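Local coordinates for uncharacterized conserved protein (Staphylococcus epidermidis, PDB 3FRM) that is of unknown function but carries a GNAT acetyltransferase domain beside a second acetyltransferase-like region, and so may transfer acyl groups, at residues Asn130-Val135 and Gln153-Ser158; Ser5-Lys10 and Glu218-Leu223. All coordinates share one frame; numbering follows the deposited sequence.

Contact 1: residues Asn130-Val135 and Gln153-Ser158; sequences NDYLHV and QHIYSS
The Tyr-132 ring meets Ile-155 obliquely, while CD2 of the neighbouring Leu-133 lies at the edge of the same ring, in its plane. The nearest ring atom is Tyr-132 CE2, 3.9 Å from Ile-155 CG2 and 4.1 Å from Ile-155 CD1. The two side chains cross at about a right angle. Tyr-132 has CG anti to the backbone N (chi1 167°), which carries the ring out toward Ile-155. Its hydroxyl hydrogen-bonds to Asp-180 OD2, which would restrain the outer end of the ring. On the second ring, Tyr-156, Leu-133 CD1 also approaches obliquely. That methyl is 4.0 Å from Tyr-156 CB, and the two side chains cross at about a right angle. The two methyls of Leu-133 are thus divided: CD1 goes to Tyr-156, and CD2 faces Ile-155 CG2 at a longer 4.3 Å. One face of the His-154 ring carries Ser-158 OG, from the same helix. This atom lies over the centre, 4.0 Å above the ring plane, and hydrogen-bonds to His-154 O at 2.7 Å. The hydroxyl and the Ser-157 N-H reach that oxygen from opposite faces of the carbonyl plane. No hydrogen bond joins the two segments; the contact is apolar. Tyr-132, Leu-133 and Ile-155 are buried, whereas Tyr-156 is exposed. Tyr-132 also touches Val-168 and Ile-178, and Ile-155 touches Arg-166, all on sheet strands. The arrangement is a near-antiparallel helix pair packed beside the sheet, with a closest axis approach of 10.9 Å at 161°. Two helices between the first and second strands are characteristic of the GNAT fold, and helices 129-136 and 145-158 probably occupy that place, following strand 120-123 and preceding strand 165-171.

Contact 2: residues Ser5-Lys10 and Glu218-Leu223; sequences SKITFK and ERPVIL
Strand 221-225 follows helix 204-216 and lies parallel to strand 188-195, a beta-alpha-beta unit consistent with the GNAT fold. An N-terminal loop packs against it: Ile-7 in the loop meets Pro-220 and Ile-222. Its CD1 methyl does most of the touching. It lies 3.4 Å from Pro-220 CB, a tight approach, and 3.6 Å from Pro-220 CG, so it rests against the CB-CG side of the proline ring. The same CD1 is 3.8 Å from Ile-222 CG2. The other branch, Ile-7 CG2, reaches that methyl at 4.1 Å. The Ile-7 side chain therefore meets Ile-222 with both branches but Pro-220 with its end alone. Ile-222 presents CG2 because its CG1 stands between the backbone N and the carbonyl carbon (chi1 80°), leaving CG2 beside the N. Val-104 of strand 96-105 touches both isoleucines and extends the apolar patch. Just after Ile-7 the loop turns: Thr-8 OG1 accepts from the Lys-10 N-H at 3.0 Å, an ST turn, with a nearly straight bond of 164°. The Ile-222 backbone bonds to Ile-188 and Ile-190. No polar bond spans the two segments. The loop is thus held by packing of aliphatic methyl and methylene groups, a contact set by shape and burial of apolar surface and not by charge or hydrogen-bond direction.

How the contacts relate
Both contacts are largely buried and apolar, and neither has a hydrogen bond between its segments. They hold different elements. Contact 1 pairs two helices close in sequence, while contact 2 brings the N-terminal loop to a strand more than 200 residues later. Contact 1 uses aromatic rings together with aliphatic methyls and has one exposed member, Tyr-156. Contact 2 uses aliphatic groups alone, with both isoleucines buried and Pro-220 partly exposed. Their centres are about 27 Å apart and they do not meet. Contact 1 stays local to its helices; contact 2 joins the DUF5613 range to the acetyltransferase range.

Contact 1: residues Asn130-Val135 and Gln153-Ser158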
ATOM      1  N   ASN A 130      24.431  14.849   9.107  1.00 18.68           N
ATOM      2  CA  ASN A 130      24.308  15.228   7.699  1.00 18.68           C
ATOM      3  C   ASN A 130      24.115  14.003   6.785  1.00 19.00           C
ATOM      4  O   ASN A 130      23.465  14.116   5.731  1.00 19.38           O
ATOM      5  CB  ASN A 130      25.490  16.069   7.205  1.00 17.98           C
ATOM      6  CG  ASN A 130      25.360  17.568   7.553  1.00 20.29           C
ATOM      7  OD1 ASN A 130      26.246  18.113   8.192  1.00 22.01           O
ATOM      8  ND2 ASN A 130      24.260  18.230   7.144  1.00 23.87           N
ATOM      9  N   ASP A 131      24.676  12.849   7.165  1.00 17.92           N
ATOM     10  CA  ASP A 131      24.430  11.636   6.436  1.00 18.35           C
ATOM     11  C   ASP A 131      22.985  11.221   6.604  1.00 18.43           C
ATOM     12  O   ASP A 131      22.399  10.655   5.698  1.00 19.71           O
ATOM     13  CB  ASP A 131      25.316  10.475   6.945  1.00 18.91           C
ATOM     14  CG  ASP A 131      26.777  10.645   6.576  1.00 19.57           C
ATOM     15  OD1 ASP A 131      27.607  10.087   7.327  1.00 21.14           O
ATOM     16  OD2 ASP A 131      27.101  11.322   5.563  1.00 17.26           O
ATOM     17  N   TYR A 132      22.418  11.448   7.780  1.00 18.20           N
ATOM     18  CA  TYR A 132      21.037  11.105   8.005  1.00 18.81           C
ATOM     19  C   TYR A 132      20.184  11.972   7.046  1.00 19.52           C
ATOM     20  O   TYR A 132      19.366  11.472   6.274  1.00 20.32           O
ATOM     21  CB  TYR A 132      20.686  11.311   9.488  1.00 17.99           C
ATOM     22  CG  TYR A 132      19.219  11.274   9.790  1.00 15.28           C
ATOM     23  CD1 TYR A 132      18.636  10.124  10.281  1.00 11.77           C
ATOM     24  CD2 TYR A 132      18.401  12.421   9.613  1.00 16.77           C
ATOM     25  CE1 TYR A 132      17.286  10.059  10.578  1.00 11.24           C
ATOM     26  CE2 TYR A 132      16.976  12.380   9.913  1.00 13.01           C
ATOM     27  CZ  TYR A 132      16.449  11.157  10.390  1.00 12.73           C
ATOM     28  OH  TYR A 132      15.098  10.990  10.692  1.00 11.32           O
ATOM     29  N   LEU A 133      20.434  13.267   7.052  1.00 20.40           N
ATOM     30  CA  LEU A 133      19.626  14.184   6.229  1.00 21.00           C
ATOM     31  C   LEU A 133      19.811  13.939   4.750  1.00 21.70           C
ATOM     32  O   LEU A 133      18.878  14.077   3.956  1.00 22.44           O
ATOM     33  CB  LEU A 133      19.956  15.610   6.556  1.00 19.79           C
ATOM     34  CG  LEU A 133      19.551  15.963   7.973  1.00 18.83           C
ATOM     35  CD1 LEU A 133      20.124  17.369   8.230  1.00 13.75           C
ATOM     36  CD2 LEU A 133      18.010  15.895   8.121  1.00 19.53           C
ATOM     37  N   HIS A 134      21.005  13.505   4.406  1.00 21.53           N
ATOM     38  CA  HIS A 134      21.282  13.120   3.057  1.00 22.32           C
ATOM     39  C   HIS A 134      20.349  12.032   2.541  1.00 21.67           C
ATOM     40  O   HIS A 134      19.877  12.105   1.408  1.00 21.32           O
ATOM     41  CB  HIS A 134      22.726  12.656   2.941  1.00 23.49           C
ATOM     42  CG  HIS A 134      23.073  12.196   1.571  1.00 25.50           C
ATOM     43  ND1 HIS A 134      23.132  10.858   1.231  1.00 27.62           N
ATOM     44  CD2 HIS A 134      23.311  12.893   0.435  1.00 26.57           C
ATOM     45  CE1 HIS A 134      23.420  10.751  -0.053  1.00 29.34           C
ATOM     46  NE2 HIS A 134      23.537  11.972  -0.558  1.00 27.15           N
ATOM     47  N   VAL A 135      20.078  11.024   3.361  1.00 20.90           N
ATOM     48  CA  VAL A 135      19.181   9.967   2.938  1.00 19.69           C
ATOM     49  C   VAL A 135      17.758  10.528   2.895  1.00 20.73           C
ATOM     50  O   VAL A 135      16.967  10.292   1.962  1.00 19.91           O
ATOM     51  CB  VAL A 135      19.235   8.772   3.909  1.00 19.76           C
ATOM     52  CG1 VAL A 135      18.134   7.726   3.537  1.00 16.54           C
ATOM     53  CG2 VAL A 135      20.647   8.171   3.958  1.00 17.82           C
ATOM     54  N   GLN A 153      15.294  21.397   8.275  1.00 25.41           N
ATOM     55  CA  GLN A 153      15.744  22.400   9.230  1.00 25.75           C
ATOM     56  C   GLN A 153      15.274  22.072  10.650  1.00 25.00           C
ATOM     57  O   GLN A 153      15.984  22.211  11.602  1.00 25.36           O
ATOM     58  CB  GLN A 153      15.246  23.798   8.792  1.00 25.35           C
ATOM     59  CG  GLN A 153      16.274  24.582   7.981  1.00 28.63           C
ATOM     60  CD  GLN A 153      17.321  25.264   8.878  1.00 33.11           C
ATOM     61  OE1 GLN A 153      17.864  24.641   9.805  1.00 34.97           O
ATOM     62  NE2 GLN A 153      17.588  26.557   8.620  1.00 35.41           N
ATOM     63  N   HIS A 154      14.061  21.616  10.781  1.00 25.45           N
ATOM     64  CA  HIS A 154      13.526  21.279  12.098  1.00 26.64           C
ATOM     65  C   HIS A 154      14.289  20.126  12.784  1.00 25.56           C
ATOM     66  O   HIS A 154      14.733  20.273  13.919  1.00 25.96           O
ATOM     67  CB  HIS A 154      12.035  21.022  11.956  1.00 26.90           C
ATOM     68  CG  HIS A 154      11.359  20.613  13.226  1.00 33.45           C
ATOM     69  ND1 HIS A 154      11.415  21.367  14.382  1.00 36.47           N
ATOM     70  CD2 HIS A 154      10.573  19.545  13.507  1.00 35.62           C
ATOM     71  CE1 HIS A 154      10.699  20.778  15.324  1.00 37.03           C
ATOM     72  NE2 HIS A 154      10.177  19.672  14.818  1.00 39.57           N
ATOM     73  N   ILE A 155      14.477  19.015  12.076  1.00 24.98           N
ATOM     74  CA  ILE A 155      15.295  17.890  12.546  1.00 24.02           C
ATOM     75  C   ILE A 155      16.741  18.297  12.872  1.00 24.08           C
ATOM     76  O   ILE A 155      17.341  17.888  13.909  1.00 23.54           O
ATOM     77  CB  ILE A 155      15.390  16.783  11.484  1.00 23.73           C
ATOM     78  CG1 ILE A 155      14.015  16.387  10.984  1.00 22.17           C
ATOM     79  CG2 ILE A 155      16.156  15.566  12.023  1.00 22.11           C
ATOM     80  CD1 ILE A 155      14.082  15.243   9.978  1.00 21.94           C
ATOM     81  N   TYR A 156      17.308  19.088  11.975  1.00 23.85           N
ATOM     82  CA  TYR A 156      18.691  19.520  12.131  1.00 23.68           C
ATOM     83  C   TYR A 156      18.876  20.428  13.334  1.00 24.22           C
ATOM     84  O   TYR A 156      19.986  20.716  13.707  1.00 25.20           O
ATOM     85  CB  TYR A 156      19.178  20.247  10.873  1.00 23.32           C
ATOM     86  CG  TYR A 156      20.596  20.738  10.990  1.00 23.77           C
ATOM     87  CD1 TYR A 156      21.654  19.836  11.021  1.00 24.31           C
ATOM     88  CD2 TYR A 156      20.895  22.121  11.071  1.00 24.55           C
ATOM     89  CE1 TYR A 156      23.004  20.281  11.114  1.00 24.75           C
ATOM     90  CE2 TYR A 156      22.242  22.579  11.162  1.00 23.23           C
ATOM     91  CZ  TYR A 156      23.272  21.649  11.194  1.00 23.95           C
ATOM     92  OH  TYR A 156      24.578  22.044  11.310  1.00 25.82           O
ATOM     93  N   SER A 157      17.811  20.938  13.929  1.00 24.41           N
ATOM     94  CA  SER A 157      18.050  21.823  15.059  1.00 24.55           C
ATOM     95  C   SER A 157      17.362  21.317  16.306  1.00 25.31           C
ATOM     96  O   SER A 157      17.414  21.963  17.341  1.00 25.55           O
ATOM     97  CB  SER A 157      17.575  23.241  14.735  1.00 24.84           C
ATOM     98  OG  SER A 157      16.190  23.298  14.952  1.00 23.26           O
ATOM     99  N   SER A 158      16.699  20.168  16.208  1.00 25.62           N
ATOM    100  CA  SER A 158      16.035  19.632  17.357  1.00 26.13           C
ATOM    101  C   SER A 158      16.485  18.214  17.631  1.00 27.43           C
ATOM    102  O   SER A 158      15.902  17.570  18.484  1.00 27.13           O
ATOM    103  CB  SER A 158      14.513  19.707  17.193  1.00 25.82           C
ATOM    104  OG  SER A 158      14.077  18.862  16.154  1.00 24.61           O
TER

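Contact 2: residues Ser5-Lys10 and Glu218-Leu223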
ATOM      1  N   SER A   5      -1.113  -7.502  21.949  1.00 41.28           N
ATOM      2  CA  SER A   5      -2.547  -7.456  21.641  1.00 39.92           C
ATOM      3  C   SER A   5      -3.159  -6.138  22.070  1.00 38.93           C
ATOM      4  O   SER A   5      -3.801  -5.459  21.273  1.00 39.49           O
ATOM      5  CB  SER A   5      -3.282  -8.619  22.318  1.00 40.13           C
ATOM      6  OG  SER A   5      -2.681  -8.969  23.563  1.00 40.55           O
ATOM      7  N   LYS A   6      -2.922  -5.745  23.316  1.00 37.09           N
ATOM      8  CA  LYS A   6      -3.529  -4.524  23.843  1.00 34.79           C
ATOM      9  C   LYS A   6      -3.043  -3.224  23.195  1.00 33.28           C
ATOM     10  O   LYS A   6      -3.642  -2.162  23.412  1.00 33.03           O
ATOM     11  CB  LYS A   6      -3.459  -4.475  25.385  1.00 35.53           C
ATOM     12  CG  LYS A   6      -2.078  -4.255  26.048  1.00 36.76           C
ATOM     13  CD  LYS A   6      -1.852  -5.118  27.347  1.00 38.38           C
ATOM     14  CE  LYS A   6      -3.131  -5.475  28.166  1.00 41.17           C
ATOM     15  NZ  LYS A   6      -3.841  -4.295  28.781  1.00 41.41           N
ATOM     16  N   ILE A   7      -2.002  -3.288  22.373  1.00 30.30           N
ATOM     17  CA  ILE A   7      -1.496  -2.044  21.806  1.00 28.04           C
ATOM     18  C   ILE A   7      -2.547  -1.280  20.973  1.00 26.41           C
ATOM     19  O   ILE A   7      -3.303  -1.883  20.225  1.00 25.93           O
ATOM     20  CB  ILE A   7      -0.190  -2.281  21.046  1.00 28.39           C
ATOM     21  CG1 ILE A   7       0.934  -2.489  22.066  1.00 27.26           C
ATOM     22  CG2 ILE A   7       0.164  -1.086  20.144  1.00 27.88           C
ATOM     23  CD1 ILE A   7       2.196  -3.016  21.467  1.00 26.41           C
ATOM     24  N   THR A   8      -2.618   0.040  21.152  1.00 24.52           N
ATOM     25  CA  THR A   8      -3.488   0.862  20.322  1.00 23.42           C
ATOM     26  C   THR A   8      -2.861   2.142  19.787  1.00 22.48           C
ATOM     27  O   THR A   8      -1.710   2.502  20.078  1.00 21.65           O
ATOM     28  CB  THR A   8      -4.854   1.251  21.003  1.00 24.23           C
ATOM     29  OG1 THR A   8      -4.730   2.507  21.686  1.00 25.25           O
ATOM     30  CG2 THR A   8      -5.397   0.157  21.931  1.00 22.04           C
ATOM     31  N   PHE A   9      -3.657   2.841  19.001  1.00 21.76           N
ATOM     32  CA  PHE A   9      -3.255   4.122  18.467  1.00 21.78           C
ATOM     33  C   PHE A   9      -2.802   5.117  19.529  1.00 22.39           C
ATOM     34  O   PHE A   9      -2.057   6.058  19.227  1.00 22.42           O
ATOM     35  CB  PHE A   9      -4.372   4.707  17.629  1.00 21.19           C
ATOM     36  CG  PHE A   9      -4.271   4.355  16.161  1.00 19.28           C
ATOM     37  CD1 PHE A   9      -5.056   3.322  15.618  1.00 17.37           C
ATOM     38  CD2 PHE A   9      -3.430   5.083  15.320  1.00 16.96           C
ATOM     39  CE1 PHE A   9      -4.984   2.996  14.257  1.00 14.55           C
ATOM     40  CE2 PHE A   9      -3.339   4.777  13.986  1.00 16.18           C
ATOM     41  CZ  PHE A   9      -4.109   3.723  13.447  1.00 19.43           C
ATOM     42  N   LYS A  10      -3.252   4.905  20.767  1.00 23.58           N
ATOM     43  CA  LYS A  10      -2.871   5.773  21.892  1.00 24.15           C
ATOM     44  C   LYS A  10      -1.364   5.680  22.148  1.00 24.35           C
ATOM     45  O   LYS A  10      -0.757   6.626  22.610  1.00 24.37           O
ATOM     46  CB  LYS A  10      -3.670   5.427  23.147  1.00 24.17           C
ATOM     47  CG  LYS A  10      -5.081   6.021  23.151  1.00 24.67           C
ATOM     48  CD  LYS A  10      -6.135   4.918  23.299  1.00 30.79           C
ATOM     49  CE  LYS A  10      -6.179   4.343  24.733  1.00 30.97           C
ATOM     50  NZ  LYS A  10      -6.534   2.899  24.761  1.00 35.07           N
ATOM     51  N   GLU A 218      12.216  -7.089  25.084  1.00 22.64           N
ATOM     52  CA  GLU A 218      10.950  -7.745  24.805  1.00 21.88           C
ATOM     53  C   GLU A 218       9.784  -6.757  24.597  1.00 20.72           C
ATOM     54  O   GLU A 218       8.605  -7.168  24.515  1.00 20.94           O
ATOM     55  CB  GLU A 218      10.662  -8.814  25.860  1.00 23.00           C
ATOM     56  CG  GLU A 218      11.715 -10.006  25.840  1.00 25.39           C
ATOM     57  CD  GLU A 218      11.049 -11.408  25.803  1.00 32.35           C
ATOM     58  OE1 GLU A 218       9.906 -11.541  25.261  1.00 34.41           O
ATOM     59  OE2 GLU A 218      11.666 -12.392  26.317  1.00 35.48           O
ATOM     60  N   ARG A 219      10.109  -5.465  24.508  1.00 18.33           N
ATOM     61  CA  ARG A 219       9.117  -4.471  24.092  1.00 17.42           C
ATOM     62  C   ARG A 219       8.635  -4.748  22.665  1.00 17.03           C
ATOM     63  O   ARG A 219       9.445  -4.987  21.775  1.00 16.76           O
ATOM     64  CB  ARG A 219       9.657  -3.035  24.160  1.00 16.18           C
ATOM     65  CG  ARG A 219       9.846  -2.492  25.558  1.00 15.81           C
ATOM     66  CD  ARG A 219      10.610  -1.171  25.601  1.00 16.94           C
ATOM     67  NE  ARG A 219      12.007  -1.228  25.145  1.00 19.48           N
ATOM     68  CZ  ARG A 219      12.854  -0.186  25.139  1.00 21.72           C
ATOM     69  NH1 ARG A 219      12.477   1.017  25.567  1.00 24.00           N
ATOM     70  NH2 ARG A 219      14.089  -0.321  24.673  1.00 21.19           N
ATOM     71  N   PRO A 220       7.311  -4.761  22.450  1.00 16.91           N
ATOM     72  CA  PRO A 220       6.787  -4.767  21.098  1.00 17.24           C
ATOM     73  C   PRO A 220       7.292  -3.582  20.276  1.00 18.59           C
ATOM     74  O   PRO A 220       7.533  -2.459  20.801  1.00 17.82           O
ATOM     75  CB  PRO A 220       5.272  -4.556  21.297  1.00 17.48           C
ATOM     76  CG  PRO A 220       4.995  -4.919  22.750  1.00 18.23           C
ATOM     77  CD  PRO A 220       6.302  -5.152  23.451  1.00 16.28           C
ATOM     78  N   VAL A 221       7.393  -3.791  18.972  1.00 19.18           N
ATOM     79  CA  VAL A 221       7.692  -2.655  18.146  1.00 19.41           C
ATOM     80  C   VAL A 221       6.581  -2.316  17.170  1.00 20.56           C
ATOM     81  O   VAL A 221       5.961  -3.233  16.594  1.00 21.41           O
ATOM     82  CB  VAL A 221       9.169  -2.596  17.620  1.00 19.91           C
ATOM     83  CG1 VAL A 221       9.887  -3.890  17.776  1.00 17.06           C
ATOM     84  CG2 VAL A 221       9.294  -1.913  16.199  1.00 18.90           C
ATOM     85  N   ILE A 222       6.295  -1.016  17.074  1.00 19.11           N
ATOM     86  CA  ILE A 222       5.102  -0.563  16.462  1.00 19.79           C
ATOM     87  C   ILE A 222       5.352   0.684  15.619  1.00 20.69           C
ATOM     88  O   ILE A 222       6.367   1.416  15.798  1.00 20.03           O
ATOM     89  CB  ILE A 222       4.045  -0.198  17.532  1.00 20.79           C
ATOM     90  CG1 ILE A 222       4.335   1.199  18.118  1.00 21.22           C
ATOM     91  CG2 ILE A 222       3.923  -1.322  18.588  1.00 20.07           C
ATOM     92  CD1 ILE A 222       3.399   1.649  19.205  1.00 22.38           C
ATOM     93  N   LEU A 223       4.441   0.879  14.673  1.00 20.51           N
ATOM     94  CA  LEU A 223       4.526   1.929  13.703  1.00 21.48           C
ATOM     95  C   LEU A 223       3.151   2.179  13.133  1.00 22.43           C
ATOM     96  O   LEU A 223       2.262   1.289  13.207  1.00 22.18           O
ATOM     97  CB  LEU A 223       5.455   1.544  12.583  1.00 21.27           C
ATOM     98  CG  LEU A 223       5.023   0.441  11.632  1.00 22.23           C
ATOM     99  CD1 LEU A 223       4.436   1.096  10.394  1.00 23.14           C
ATOM    100  CD2 LEU A 223       6.220  -0.432  11.251  1.00 21.51           C
TER